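Local coordinates for protein Na Glutathione S-transferase 2 (Necator americanus, PDB 2ON5) that probably catalyses the conjugation of glutathione to electrophilic compounds, and binds glutathione in a pocket beside the interface of its two subunits, at residues 63-68 and 93-98; 146-149 and 155-158; 159-164 and 187-192. All coordinates share one frame; numbering follows the deposited sequence.

Interaction 1 of 3, residues 63-68 and 93-98; sequences QSFAIA and DQYKDY. With GSH (glutathione), chain V; GSH (glutathione), chain B; EDO (1,2-ethanediol), chain O; EDO (1,2-ethanediol), chain P.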
loop_
_atom_site.group_PDB
_atom_site.type_symbol
_atom_site.label_atom_id
_atom_site.label_comp_id
_atom_site.label_asym_id
_atom_site.label_seq_id
_atom_site.Cartn_x
_atom_site.Cartn_y
_atom_site.Cartn_z
ATOM N N GLN A 63 -8.964 -3.054 -4.012
ATOM C CA GLN A 63 -7.741 -2.974 -3.203
ATOM C C GLN A 63 -7.948 -3.139 -1.699
ATOM O O GLN A 63 -8.493 -2.264 -1.023
ATOM C CB GLN A 63 -6.890 -1.717 -3.550
ATOM C CG GLN A 63 -6.234 -1.845 -4.916
ATOM C CD GLN A 63 -4.993 -2.751 -4.880
ATOM O OE1 GLN A 63 -4.602 -3.256 -3.822
ATOM N NE2 GLN A 63 -4.376 -2.953 -6.049
ATOM N N SER A 64 -7.458 -4.259 -1.161
ATOM C CA SER A 64 -7.766 -4.644 0.223
ATOM C C SER A 64 -7.463 -3.548 1.263
ATOM O O SER A 64 -8.288 -3.314 2.147
ATOM C CB SER A 64 -7.076 -5.963 0.608
ATOM O OG SER A 64 -5.652 -5.793 0.606
ATOM N N PHE A 65 -6.315 -2.871 1.156
ATOM C CA PHE A 65 -5.986 -1.772 2.096
ATOM C C PHE A 65 -6.836 -0.534 1.892
ATOM O O PHE A 65 -7.177 0.137 2.868
ATOM C CB PHE A 65 -4.498 -1.419 2.075
ATOM C CG PHE A 65 -3.601 -2.551 2.573
ATOM C CD1 PHE A 65 -3.215 -3.591 1.717
ATOM C CD2 PHE A 65 -3.198 -2.603 3.899
ATOM C CE1 PHE A 65 -2.390 -4.666 2.184
ATOM C CE2 PHE A 65 -2.364 -3.643 4.374
ATOM C CZ PHE A 65 -1.957 -4.673 3.522
ATOM N N ALA A 66 -7.171 -0.209 0.635
ATOM C CA ALA A 66 -8.078 0.922 0.395
ATOM C C ALA A 66 -9.440 0.621 1.034
ATOM O O ALA A 66 -10.063 1.485 1.670
ATOM C CB ALA A 66 -8.218 1.208 -1.082
ATOM N N ILE A 67 -9.892 -0.617 0.879
ATOM C CA ILE A 67 -11.150 -1.045 1.492
ATOM C C ILE A 67 -11.055 -1.026 3.018
ATOM O O ILE A 67 -11.962 -0.530 3.683
ATOM C CB ILE A 67 -11.547 -2.478 1.020
ATOM C CG1 ILE A 67 -11.849 -2.450 -0.486
ATOM C CG2 ILE A 67 -12.802 -2.964 1.828
ATOM C CD1 ILE A 67 -11.784 -3.872 -1.168
ATOM N N ALA A 68 -9.984 -1.599 3.576
ATOM C CA ALA A 68 -9.844 -1.641 5.029
ATOM C C ALA A 68 -9.855 -0.232 5.621
ATOM O O ALA A 68 -10.523 0.012 6.631
ATOM C CB ALA A 68 -8.548 -2.388 5.456
ATOM N N ASP A 93 1.445 -0.500 5.740
ATOM C CA ASP A 93 2.317 -0.550 4.571
ATOM C C ASP A 93 3.540 -1.424 4.815
ATOM O O ASP A 93 3.962 -2.160 3.912
ATOM C CB ASP A 93 2.753 0.851 4.135
ATOM C CG ASP A 93 1.760 1.507 3.182
ATOM O OD1 ASP A 93 0.754 0.863 2.809
ATOM O OD2 ASP A 93 2.000 2.676 2.802
ATOM N N GLN A 94 4.110 -1.365 6.009
ATOM C CA GLN A 94 5.228 -2.269 6.336
ATOM C C GLN A 94 4.778 -3.753 6.334
ATOM O O GLN A 94 5.485 -4.649 5.811
ATOM C CB GLN A 94 5.879 -1.902 7.679
ATOM C CG GLN A 94 7.133 -2.755 7.991
ATOM C CD GLN A 94 8.339 -2.306 7.160
ATOM O OE1 GLN A 94 8.293 -1.283 6.474
ATOM N NE2 GLN A 94 9.426 -3.091 7.207
ATOM N N TYR A 95 3.620 -4.003 6.918
ATOM C CA TYR A 95 2.940 -5.318 6.804
ATOM C C TYR A 95 2.761 -5.797 5.341
ATOM O O TYR A 95 3.001 -6.970 5.026
ATOM C CB TYR A 95 1.579 -5.242 7.491
ATOM C CG TYR A 95 0.750 -6.516 7.309
ATOM C CD1 TYR A 95 1.037 -7.661 8.054
ATOM C CD2 TYR A 95 -0.299 -6.560 6.382
ATOM C CE1 TYR A 95 0.255 -8.860 7.883
ATOM C CE2 TYR A 95 -1.084 -7.742 6.190
ATOM C CZ TYR A 95 -0.790 -8.874 6.942
ATOM O OH TYR A 95 -1.514 -10.033 6.773
ATOM N N LYS A 96 2.298 -4.902 4.465
ATOM C CA LYS A 96 2.121 -5.200 3.049
ATOM C C LYS A 96 3.461 -5.574 2.399
ATOM O O LYS A 96 3.510 -6.539 1.620
ATOM C CB LYS A 96 1.492 -4.027 2.292
ATOM C CG LYS A 96 1.264 -4.316 0.818
ATOM C CD LYS A 96 0.550 -3.161 0.134
ATOM C CE LYS A 96 -0.493 -3.693 -0.816
ATOM N NZ LYS A 96 -1.518 -2.652 -1.041
ATOM N N ASP A 97 4.527 -4.822 2.717
ATOM C CA ASP A 97 5.899 -5.178 2.257
ATOM C C ASP A 97 6.307 -6.594 2.693
ATOM O O ASP A 97 6.867 -7.368 1.903
ATOM C CB ASP A 97 6.946 -4.168 2.794
ATOM C CG ASP A 97 6.899 -2.805 2.084
ATOM O OD1 ASP A 97 7.596 -1.866 2.545
ATOM O OD2 ASP A 97 6.171 -2.665 1.076
ATOM N N TYR A 98 6.067 -6.916 3.961
ATOM C CA TYR A 98 6.373 -8.259 4.510
ATOM C C TYR A 98 5.593 -9.357 3.800
ATOM O O TYR A 98 6.163 -10.392 3.402
ATOM C CB TYR A 98 6.079 -8.275 6.016
ATOM C CG TYR A 98 5.911 -9.658 6.647
ATOM C CD1 TYR A 98 7.021 -10.461 6.921
ATOM C CD2 TYR A 98 4.643 -10.135 6.992
ATOM C CE1 TYR A 98 6.874 -11.729 7.514
ATOM C CE2 TYR A 98 4.482 -11.383 7.593
ATOM C CZ TYR A 98 5.602 -12.180 7.845
ATOM O OH TYR A 98 5.452 -13.432 8.429
HETATM N N1 GSH V . -2.817 -5.163 -3.790
HETATM C CA1 GSH V . -3.627 -6.396 -3.641
HETATM C C1 GSH V . -4.735 -6.166 -2.618
HETATM O O11 GSH V . -4.329 -5.935 -1.460
HETATM O O12 GSH V . -5.978 -6.193 -2.853
HETATM C CB1 GSH V . -4.076 -6.990 -4.978
HETATM C CG1 GSH V . -5.151 -8.063 -4.846
HETATM C CD1 GSH V . -4.740 -9.438 -5.363
HETATM O OE1 GSH V . -3.384 -9.805 -5.582
HETATM N N2 GSH V . -5.788 -10.237 -5.580
HETATM C CA2 GSH V . -5.826 -11.693 -5.586
HETATM C C2 GSH V . -6.571 -12.179 -6.808
HETATM O O2 GSH V . -7.559 -11.391 -7.449
HETATM C CB2 GSH V . -6.519 -12.184 -4.325
HETATM S SG2 GSH V . -5.427 -12.813 -3.013
HETATM N N3 GSH V . -6.231 -13.375 -7.286
HETATM C CA3 GSH V . -6.784 -13.875 -8.529
HETATM C C3 GSH V . -6.374 -13.131 -9.785
HETATM O O31 GSH V . -5.464 -12.272 -9.756
HETATM O O32 GSH V . -6.936 -13.371 -10.878
HETATM N N1 GSH B . 7.083 0.440 0.837
HETATM C CA1 GSH B . 8.201 1.316 0.430
HETATM C C1 GSH B . 7.751 2.766 0.561
HETATM O O11 GSH B . 8.299 3.667 1.232
HETATM O O12 GSH B . 6.749 3.066 -0.088
HETATM C CB1 GSH B . 9.526 0.887 1.094
HETATM C CG1 GSH B . 10.629 1.942 1.197
HETATM C CD1 GSH B . 11.886 1.541 0.432
HETATM O OE1 GSH B . 11.959 0.359 -0.340
HETATM N N2 GSH B . 12.914 2.387 0.531
HETATM C CA2 GSH B . 14.193 2.173 -0.126
HETATM C C2 GSH B . 15.342 1.994 0.835
HETATM O O2 GSH B . 15.291 2.587 2.094
HETATM C CB2 GSH B . 14.436 3.387 -0.996
HETATM S SG2 GSH B . 13.549 3.276 -2.563
HETATM N N3 GSH B . 16.394 1.260 0.446
HETATM C CA3 GSH B . 17.638 1.227 1.196
HETATM C C3 GSH B . 17.697 0.177 2.288
HETATM O O31 GSH B . 18.713 0.091 3.028
HETATM O O32 GSH B . 16.754 -0.622 2.477
HETATM C C1 EDO O . -5.194 -6.276 4.344
HETATM O O1 EDO O . -5.226 -7.136 3.200
HETATM C C2 EDO O . -6.396 -5.344 4.304
HETATM O O2 EDO O . -7.541 -6.192 4.292
HETATM C C1 EDO P . -2.588 -9.766 3.281
HETATM O O1 EDO P . -2.404 -10.305 4.577
HETATM C C2 EDO P . -2.582 -8.245 3.373
HETATM O O2 EDO P . -1.487 -7.785 2.614
HETATM O O HOH W 1 -4.465 -2.585 -1.095
#
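Phe65 and Lys96 account for most of the apolar packing. The lysine chain leaves its helix extended through its first two torsions, with CG anti to the backbone N (chi1 -179°), and crosses the phenyl ring at a slant, beside its CD1, CE1 and CZ atoms. Its CB lies 3.7 Å from Phe65 CZ and its CE 3.7 Å from Phe65 CD1. A bend at chi3 (-139°) leaves NZ 3.4 Å from Phe65 CD1, facing the start of the other helix. Phe65 also meets Tyr95 edge to edge, Phe65 CZ sitting 3.8 Å from Tyr95 CD2 and close to both ring planes. A 1,2-ethanediol, probably from the crystallisation liquor, lies over one face of Phe65.

No direct hydrogen bond joins the segments; a water does the work. It accepts from Phe65 N and Lys96 NZ, each 2.9 Å from the water oxygen, and also lies beside Gln63 OE1, so the ammonium group is tied indirectly to the N-cap region of helix 64-75.

Bonds to glutathione come third. Its N1 donates to Gln63 OE1 at 2.6 Å, and Ser64 N points nearly straight (170°) at its O12, 3.0 Å away. Asp97 of the second subunit holds Gln63 NE2 and also bonds this glutathione, probably through N1, as Asp97 OD1 here accepts from N1 of the glutathione held by that second subunit, at 2.9 Å. This is the glutathione site of the transferase fold, where the N-terminal end of helix 64-75 in the thioredoxin-like domain receives the gamma-glutamyl group and the dimer partner completes the pocket.

Interaction 2 of 3, residues 146-149 and 155-158; sequences GYLV and YADL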
loop_
_atom_site.group_PDB
_atom_site.type_symbol
_atom_site.label_atom_id
_atom_site.label_comp_id
_atom_site.label_asym_id
_atom_site.label_seq_id
_atom_site.Cartn_x
_atom_site.Cartn_y
_atom_site.Cartn_z
ATOM N N GLY A 146 -0.336 -2.295 24.092
ATOM C CA GLY A 146 -0.617 -3.655 23.647
ATOM C C GLY A 146 -1.062 -3.647 22.203
ATOM O O GLY A 146 -1.106 -4.698 21.576
ATOM N N TYR A 147 -1.369 -2.452 21.674
ATOM C CA TYR A 147 -1.700 -2.279 20.256
ATOM C C TYR A 147 -0.561 -1.576 19.514
ATOM O O TYR A 147 0.292 -0.903 20.124
ATOM C CB TYR A 147 -3.026 -1.515 20.062
ATOM C CG TYR A 147 -4.235 -2.143 20.734
ATOM C CD1 TYR A 147 -4.836 -1.534 21.836
ATOM C CD2 TYR A 147 -4.765 -3.346 20.279
ATOM C CE1 TYR A 147 -5.935 -2.101 22.466
ATOM C CE2 TYR A 147 -5.859 -3.924 20.892
ATOM C CZ TYR A 147 -6.444 -3.308 21.986
ATOM O OH TYR A 147 -7.556 -3.898 22.597
ATOM N N LEU A 148 -0.561 -1.707 18.188
ATOM C CA LEU A 148 0.593 -1.238 17.406
ATOM C C LEU A 148 0.706 0.290 17.418
ATOM O O LEU A 148 1.810 0.829 17.520
ATOM C CB LEU A 148 0.543 -1.790 15.986
ATOM C CG LEU A 148 0.707 -3.311 15.914
ATOM C CD1 LEU A 148 0.171 -3.781 14.558
ATOM C CD2 LEU A 148 2.194 -3.710 16.119
ATOM N N VAL A 149 -0.437 0.975 17.333
ATOM C CA VAL A 149 -0.456 2.445 17.340
ATOM C C VAL A 149 -1.576 2.926 18.259
ATOM O O VAL A 149 -2.725 2.508 18.120
ATOM C CB VAL A 149 -0.656 3.052 15.935
ATOM C CG1 VAL A 149 -0.545 4.573 15.986
ATOM C CG2 VAL A 149 0.373 2.507 14.937
ATOM N N TYR A 155 -7.049 -1.165 12.191
ATOM C CA TYR A 155 -6.968 -2.211 11.148
ATOM C C TYR A 155 -5.558 -2.796 11.005
ATOM O O TYR A 155 -5.391 -3.932 10.535
ATOM C CB TYR A 155 -7.567 -1.741 9.814
ATOM C CG TYR A 155 -6.708 -0.778 9.032
ATOM C CD1 TYR A 155 -5.785 -1.263 8.113
ATOM C CD2 TYR A 155 -6.817 0.611 9.200
ATOM C CE1 TYR A 155 -4.966 -0.399 7.385
ATOM C CE2 TYR A 155 -5.994 1.495 8.458
ATOM C CZ TYR A 155 -5.071 0.965 7.562
ATOM O OH TYR A 155 -4.240 1.773 6.825
ATOM N N ALA A 156 -4.538 -2.039 11.417
ATOM C CA ALA A 156 -3.191 -2.598 11.392
ATOM C C ALA A 156 -3.075 -3.763 12.412
ATOM O O ALA A 156 -2.434 -4.771 12.118
ATOM C CB ALA A 156 -2.135 -1.508 11.654
ATOM N N ASP A 157 -3.684 -3.611 13.593
ATOM C CA ASP A 157 -3.755 -4.701 14.585
ATOM C C ASP A 157 -4.431 -5.948 13.993
ATOM O O ASP A 157 -3.961 -7.079 14.176
ATOM C CB ASP A 157 -4.487 -4.259 15.842
ATOM C CG ASP A 157 -3.754 -3.142 16.571
ATOM O OD1 ASP A 157 -4.356 -2.048 16.698
ATOM O OD2 ASP A 157 -2.567 -3.370 16.948
ATOM N N LEU A 158 -5.518 -5.715 13.273
ATOM C CA LEU A 158 -6.315 -6.808 12.750
ATOM C C LEU A 158 -5.490 -7.554 11.728
ATOM O O LEU A 158 -5.460 -8.782 11.756
ATOM C CB LEU A 158 -7.637 -6.297 12.142
ATOM C CG LEU A 158 -8.620 -5.569 13.088
ATOM C CD1 LEU A 158 -9.864 -5.000 12.365
ATOM C CD2 LEU A 158 -9.060 -6.482 14.237
HETATM O O HOH W 2 -3.091 0.217 16.473
#
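Asp157 OD1 is gripped from two directions: by the backbone N of Thr154, one turn back in the chain, and by a water 2.6 Å away. That water accepts in turn from Val149 N at 2.9 Å, linking the carboxylate to the loop. The same oxygen lies 3.8 Å from Tyr147 CD2, with the tyrosine ring and carboxylate planes inclined at 61°.

Leu148 N donates directly to Asp157 OD2 at 2.9 Å and 164°, although OD2, crowded against another atom of the model, is less surely placed. With CG anti to its carbonyl carbon (chi1 -64°), Asp157 brings both oxygens round to the loop, and the Asp157 and Leu148 side chains lie antiparallel, Leu148 CG 3.4 Å from the same uncertain Asp157 OD2. Apolar packing is slight: Leu148 CD1 is 4.3 Å from Ala156 CB, while Leu148 also touches His184 of helix 179-189.

The bond from Thr154 N to Asp157 OD1 is the side-chain-to-backbone half of a capping box at the start of helix 155-168, and Val153 packing on Leu158 is consistent with the hydrophobic staple. Capping box and staple together are the N-capping element known from the C-terminal domain of glutathione transferases, here holding the preceding loop as well.

Interaction 3 of 3, residues 159-164 and 187-192; sequences CLAEHT and KVRSIP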
loop_
_atom_site.group_PDB
_atom_site.type_symbol
_atom_site.label_atom_id
_atom_site.label_comp_id
_atom_site.label_asym_id
_atom_site.label_seq_id
_atom_site.Cartn_x
_atom_site.Cartn_y
_atom_site.Cartn_z
ATOM N N CYS A 159 -4.777 -6.806 10.871
ATOM C CA CYS A 159 -3.891 -7.425 9.854
ATOM C C CYS A 159 -2.849 -8.304 10.529
ATOM O O CYS A 159 -2.664 -9.461 10.141
ATOM C CB CYS A 159 -3.178 -6.377 8.979
ATOM S SG CYS A 159 -4.291 -5.537 7.830
ATOM N N LEU A 160 -2.137 -7.753 11.513
ATOM C CA LEU A 160 -1.068 -8.535 12.151
ATOM C C LEU A 160 -1.569 -9.759 12.943
ATOM O O LEU A 160 -1.008 -10.873 12.790
ATOM C CB LEU A 160 -0.173 -7.650 13.033
ATOM C CG LEU A 160 1.031 -8.350 13.658
ATOM C CD1 LEU A 160 2.033 -8.799 12.589
ATOM C CD2 LEU A 160 1.656 -7.447 14.721
ATOM N N ALA A 161 -2.557 -9.548 13.816
ATOM C CA ALA A 161 -3.132 -10.636 14.646
ATOM C C ALA A 161 -3.666 -11.763 13.749
ATOM O O ALA A 161 -3.452 -12.972 14.007
ATOM C CB ALA A 161 -4.275 -10.088 15.552
ATOM N N GLU A 162 -4.354 -11.378 12.682
ATOM C CA GLU A 162 -4.900 -12.382 11.731
ATOM C C GLU A 162 -3.784 -13.177 11.047
ATOM O O GLU A 162 -3.823 -14.398 11.018
ATOM C CB GLU A 162 -5.846 -11.736 10.703
ATOM C CG GLU A 162 -6.366 -12.670 9.615
ATOM C CD GLU A 162 -7.018 -13.944 10.154
ATOM O OE1 GLU A 162 -7.799 -13.886 11.130
ATOM O OE2 GLU A 162 -6.772 -14.997 9.557
ATOM N N HIS A 163 -2.779 -12.475 10.532
ATOM C CA HIS A 163 -1.660 -13.145 9.895
ATOM C C HIS A 163 -0.960 -14.089 10.849
ATOM O O HIS A 163 -0.801 -15.290 10.548
ATOM C CB HIS A 163 -0.615 -12.141 9.356
ATOM C CG HIS A 163 0.616 -12.824 8.850
ATOM N ND1 HIS A 163 1.821 -12.800 9.523
ATOM C CD2 HIS A 163 0.799 -13.623 7.775
ATOM C CE1 HIS A 163 2.701 -13.537 8.864
ATOM N NE2 HIS A 163 2.101 -14.055 7.806
ATOM N N THR A 164 -0.491 -13.559 11.982
ATOM C CA THR A 164 0.343 -14.388 12.852
ATOM C C THR A 164 -0.413 -15.604 13.390
ATOM O O THR A 164 0.128 -16.724 13.396
ATOM C CB THR A 164 0.989 -13.611 14.004
ATOM O OG1 THR A 164 -0.017 -13.116 14.898
ATOM C CG2 THR A 164 1.836 -12.452 13.477
ATOM N N LYS A 187 -4.433 -10.718 22.537
ATOM C CA LYS A 187 -5.170 -9.510 22.971
ATOM C C LYS A 187 -6.253 -9.093 21.962
ATOM O O LYS A 187 -7.437 -8.970 22.312
ATOM C CB LYS A 187 -4.205 -8.356 23.262
ATOM C CG LYS A 187 -4.900 -7.054 23.752
ATOM C CD LYS A 187 -3.887 -5.942 23.996
ATOM C CE LYS A 187 -4.547 -4.713 24.619
ATOM N NZ LYS A 187 -4.836 -5.005 26.029
ATOM N N VAL A 188 -5.846 -8.914 20.704
ATOM C CA VAL A 188 -6.752 -8.523 19.606
ATOM C C VAL A 188 -7.902 -9.504 19.439
ATOM O O VAL A 188 -9.063 -9.104 19.417
ATOM C CB VAL A 188 -5.951 -8.328 18.275
ATOM C CG1 VAL A 188 -6.881 -8.082 17.039
ATOM C CG2 VAL A 188 -4.922 -7.155 18.439
ATOM N N ARG A 189 -7.580 -10.790 19.368
ATOM C CA ARG A 189 -8.567 -11.836 19.080
ATOM C C ARG A 189 -9.555 -12.116 20.219
ATOM O O ARG A 189 -10.567 -12.783 20.003
ATOM C CB ARG A 189 -7.860 -13.111 18.602
ATOM C CG ARG A 189 -7.288 -12.938 17.180
ATOM C CD ARG A 189 -6.156 -13.930 16.845
ATOM N NE ARG A 189 -6.521 -15.331 17.112
ATOM C CZ ARG A 189 -7.196 -16.132 16.284
ATOM N NH1 ARG A 189 -7.655 -15.690 15.104
ATOM N NH2 ARG A 189 -7.449 -17.389 16.659
ATOM N N SER A 190 -9.271 -11.580 21.408
ATOM C CA SER A 190 -10.156 -11.728 22.568
ATOM C C SER A 190 -11.170 -10.582 22.680
ATOM O O SER A 190 -12.050 -10.625 23.544
ATOM C CB SER A 190 -9.349 -11.858 23.860
ATOM O OG SER A 190 -8.602 -10.659 24.095
ATOM N N ILE A 191 -11.049 -9.556 21.834
ATOM C CA ILE A 191 -12.072 -8.503 21.802
ATOM C C ILE A 191 -13.398 -9.220 21.497
ATOM O O ILE A 191 -13.472 -9.960 20.532
ATOM C CB ILE A 191 -11.770 -7.431 20.729
ATOM C CG1 ILE A 191 -10.464 -6.681 21.074
ATOM C CG2 ILE A 191 -13.009 -6.517 20.546
ATOM C CD1 ILE A 191 -9.884 -5.808 19.935
ATOM N N PRO A 192 -14.434 -9.033 22.345
ATOM C CA PRO A 192 -15.644 -9.866 22.234
ATOM C C PRO A 192 -16.255 -10.040 20.842
ATOM O O PRO A 192 -16.474 -11.183 20.451
ATOM C CB PRO A 192 -16.608 -9.199 23.207
ATOM C CG PRO A 192 -15.690 -8.692 24.278
ATOM C CD PRO A 192 -14.550 -8.102 23.488
HETATM O O HOH W 3 -7.517 -13.097 13.736
#
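Ala161 and Val188 both point toward the opposing segment, methyl against branch. Ala161 CB is 3.6 Å from Val188 CB; with CG1 anti to the backbone N (chi1 173°), Val188 CG1 comes equally near to that methyl, at 3.6 Å. The small alanine side chain lets the two backbones approach, the CA atoms of Ala161 and Val188 being 6.5 Å apart.

Arg189 goes round the same methyl group by another path. Its aliphatic part passes the helix carbonyl, with Arg189 CD 4.0 Å from Ala161 O, and a bend at chi3 (52°) turns the guanidinium towards Glu162. The two charges stop short of a salt bridge, and a water fills the gap: it accepts from Arg189 NH1 at 2.9 Å, in the plane of the guanidinium, and donates to Glu162 OE1 at 2.7 Å. The direct charged partners of Glu162 are Arg201 and Arg12, so its carboxylate probably helps to offset the positive charge gathered there.

In the C-terminal domain, helix 155-168 thus packs here on Val188 and Arg189, late in helix 179-189. Its other sides meet helix 16-25, through Cys159 on Pro17 and Glu162 on Gln20, and helix 82-101, through Cys159 and His163 on Tyr95.

How the interactions relate
Helix 155-168 connects all three contacts. Interactions 2 and 3 both use it, one at its capped start and the other a turn further on, with centres about 9 Å apart; Asp157 CB touches Val188 CG2 at 3.9 Å, and Tyr147 CZ meets Lys187 CE at 3.5 Å. Interaction 1 leans on the same helix from the ligand side: Ala68 CB packs on Tyr155 CD1 at 4.0 Å, and Tyr95 OH lies 3.5 Å from His163 CB. Its centre is about 13 Å from that of interaction 2 and about 16 Å from that of interaction 3. Glutathione is bound at interaction 1, whereas the Glu162 side chain in interaction 3 stays about 13 Å from it.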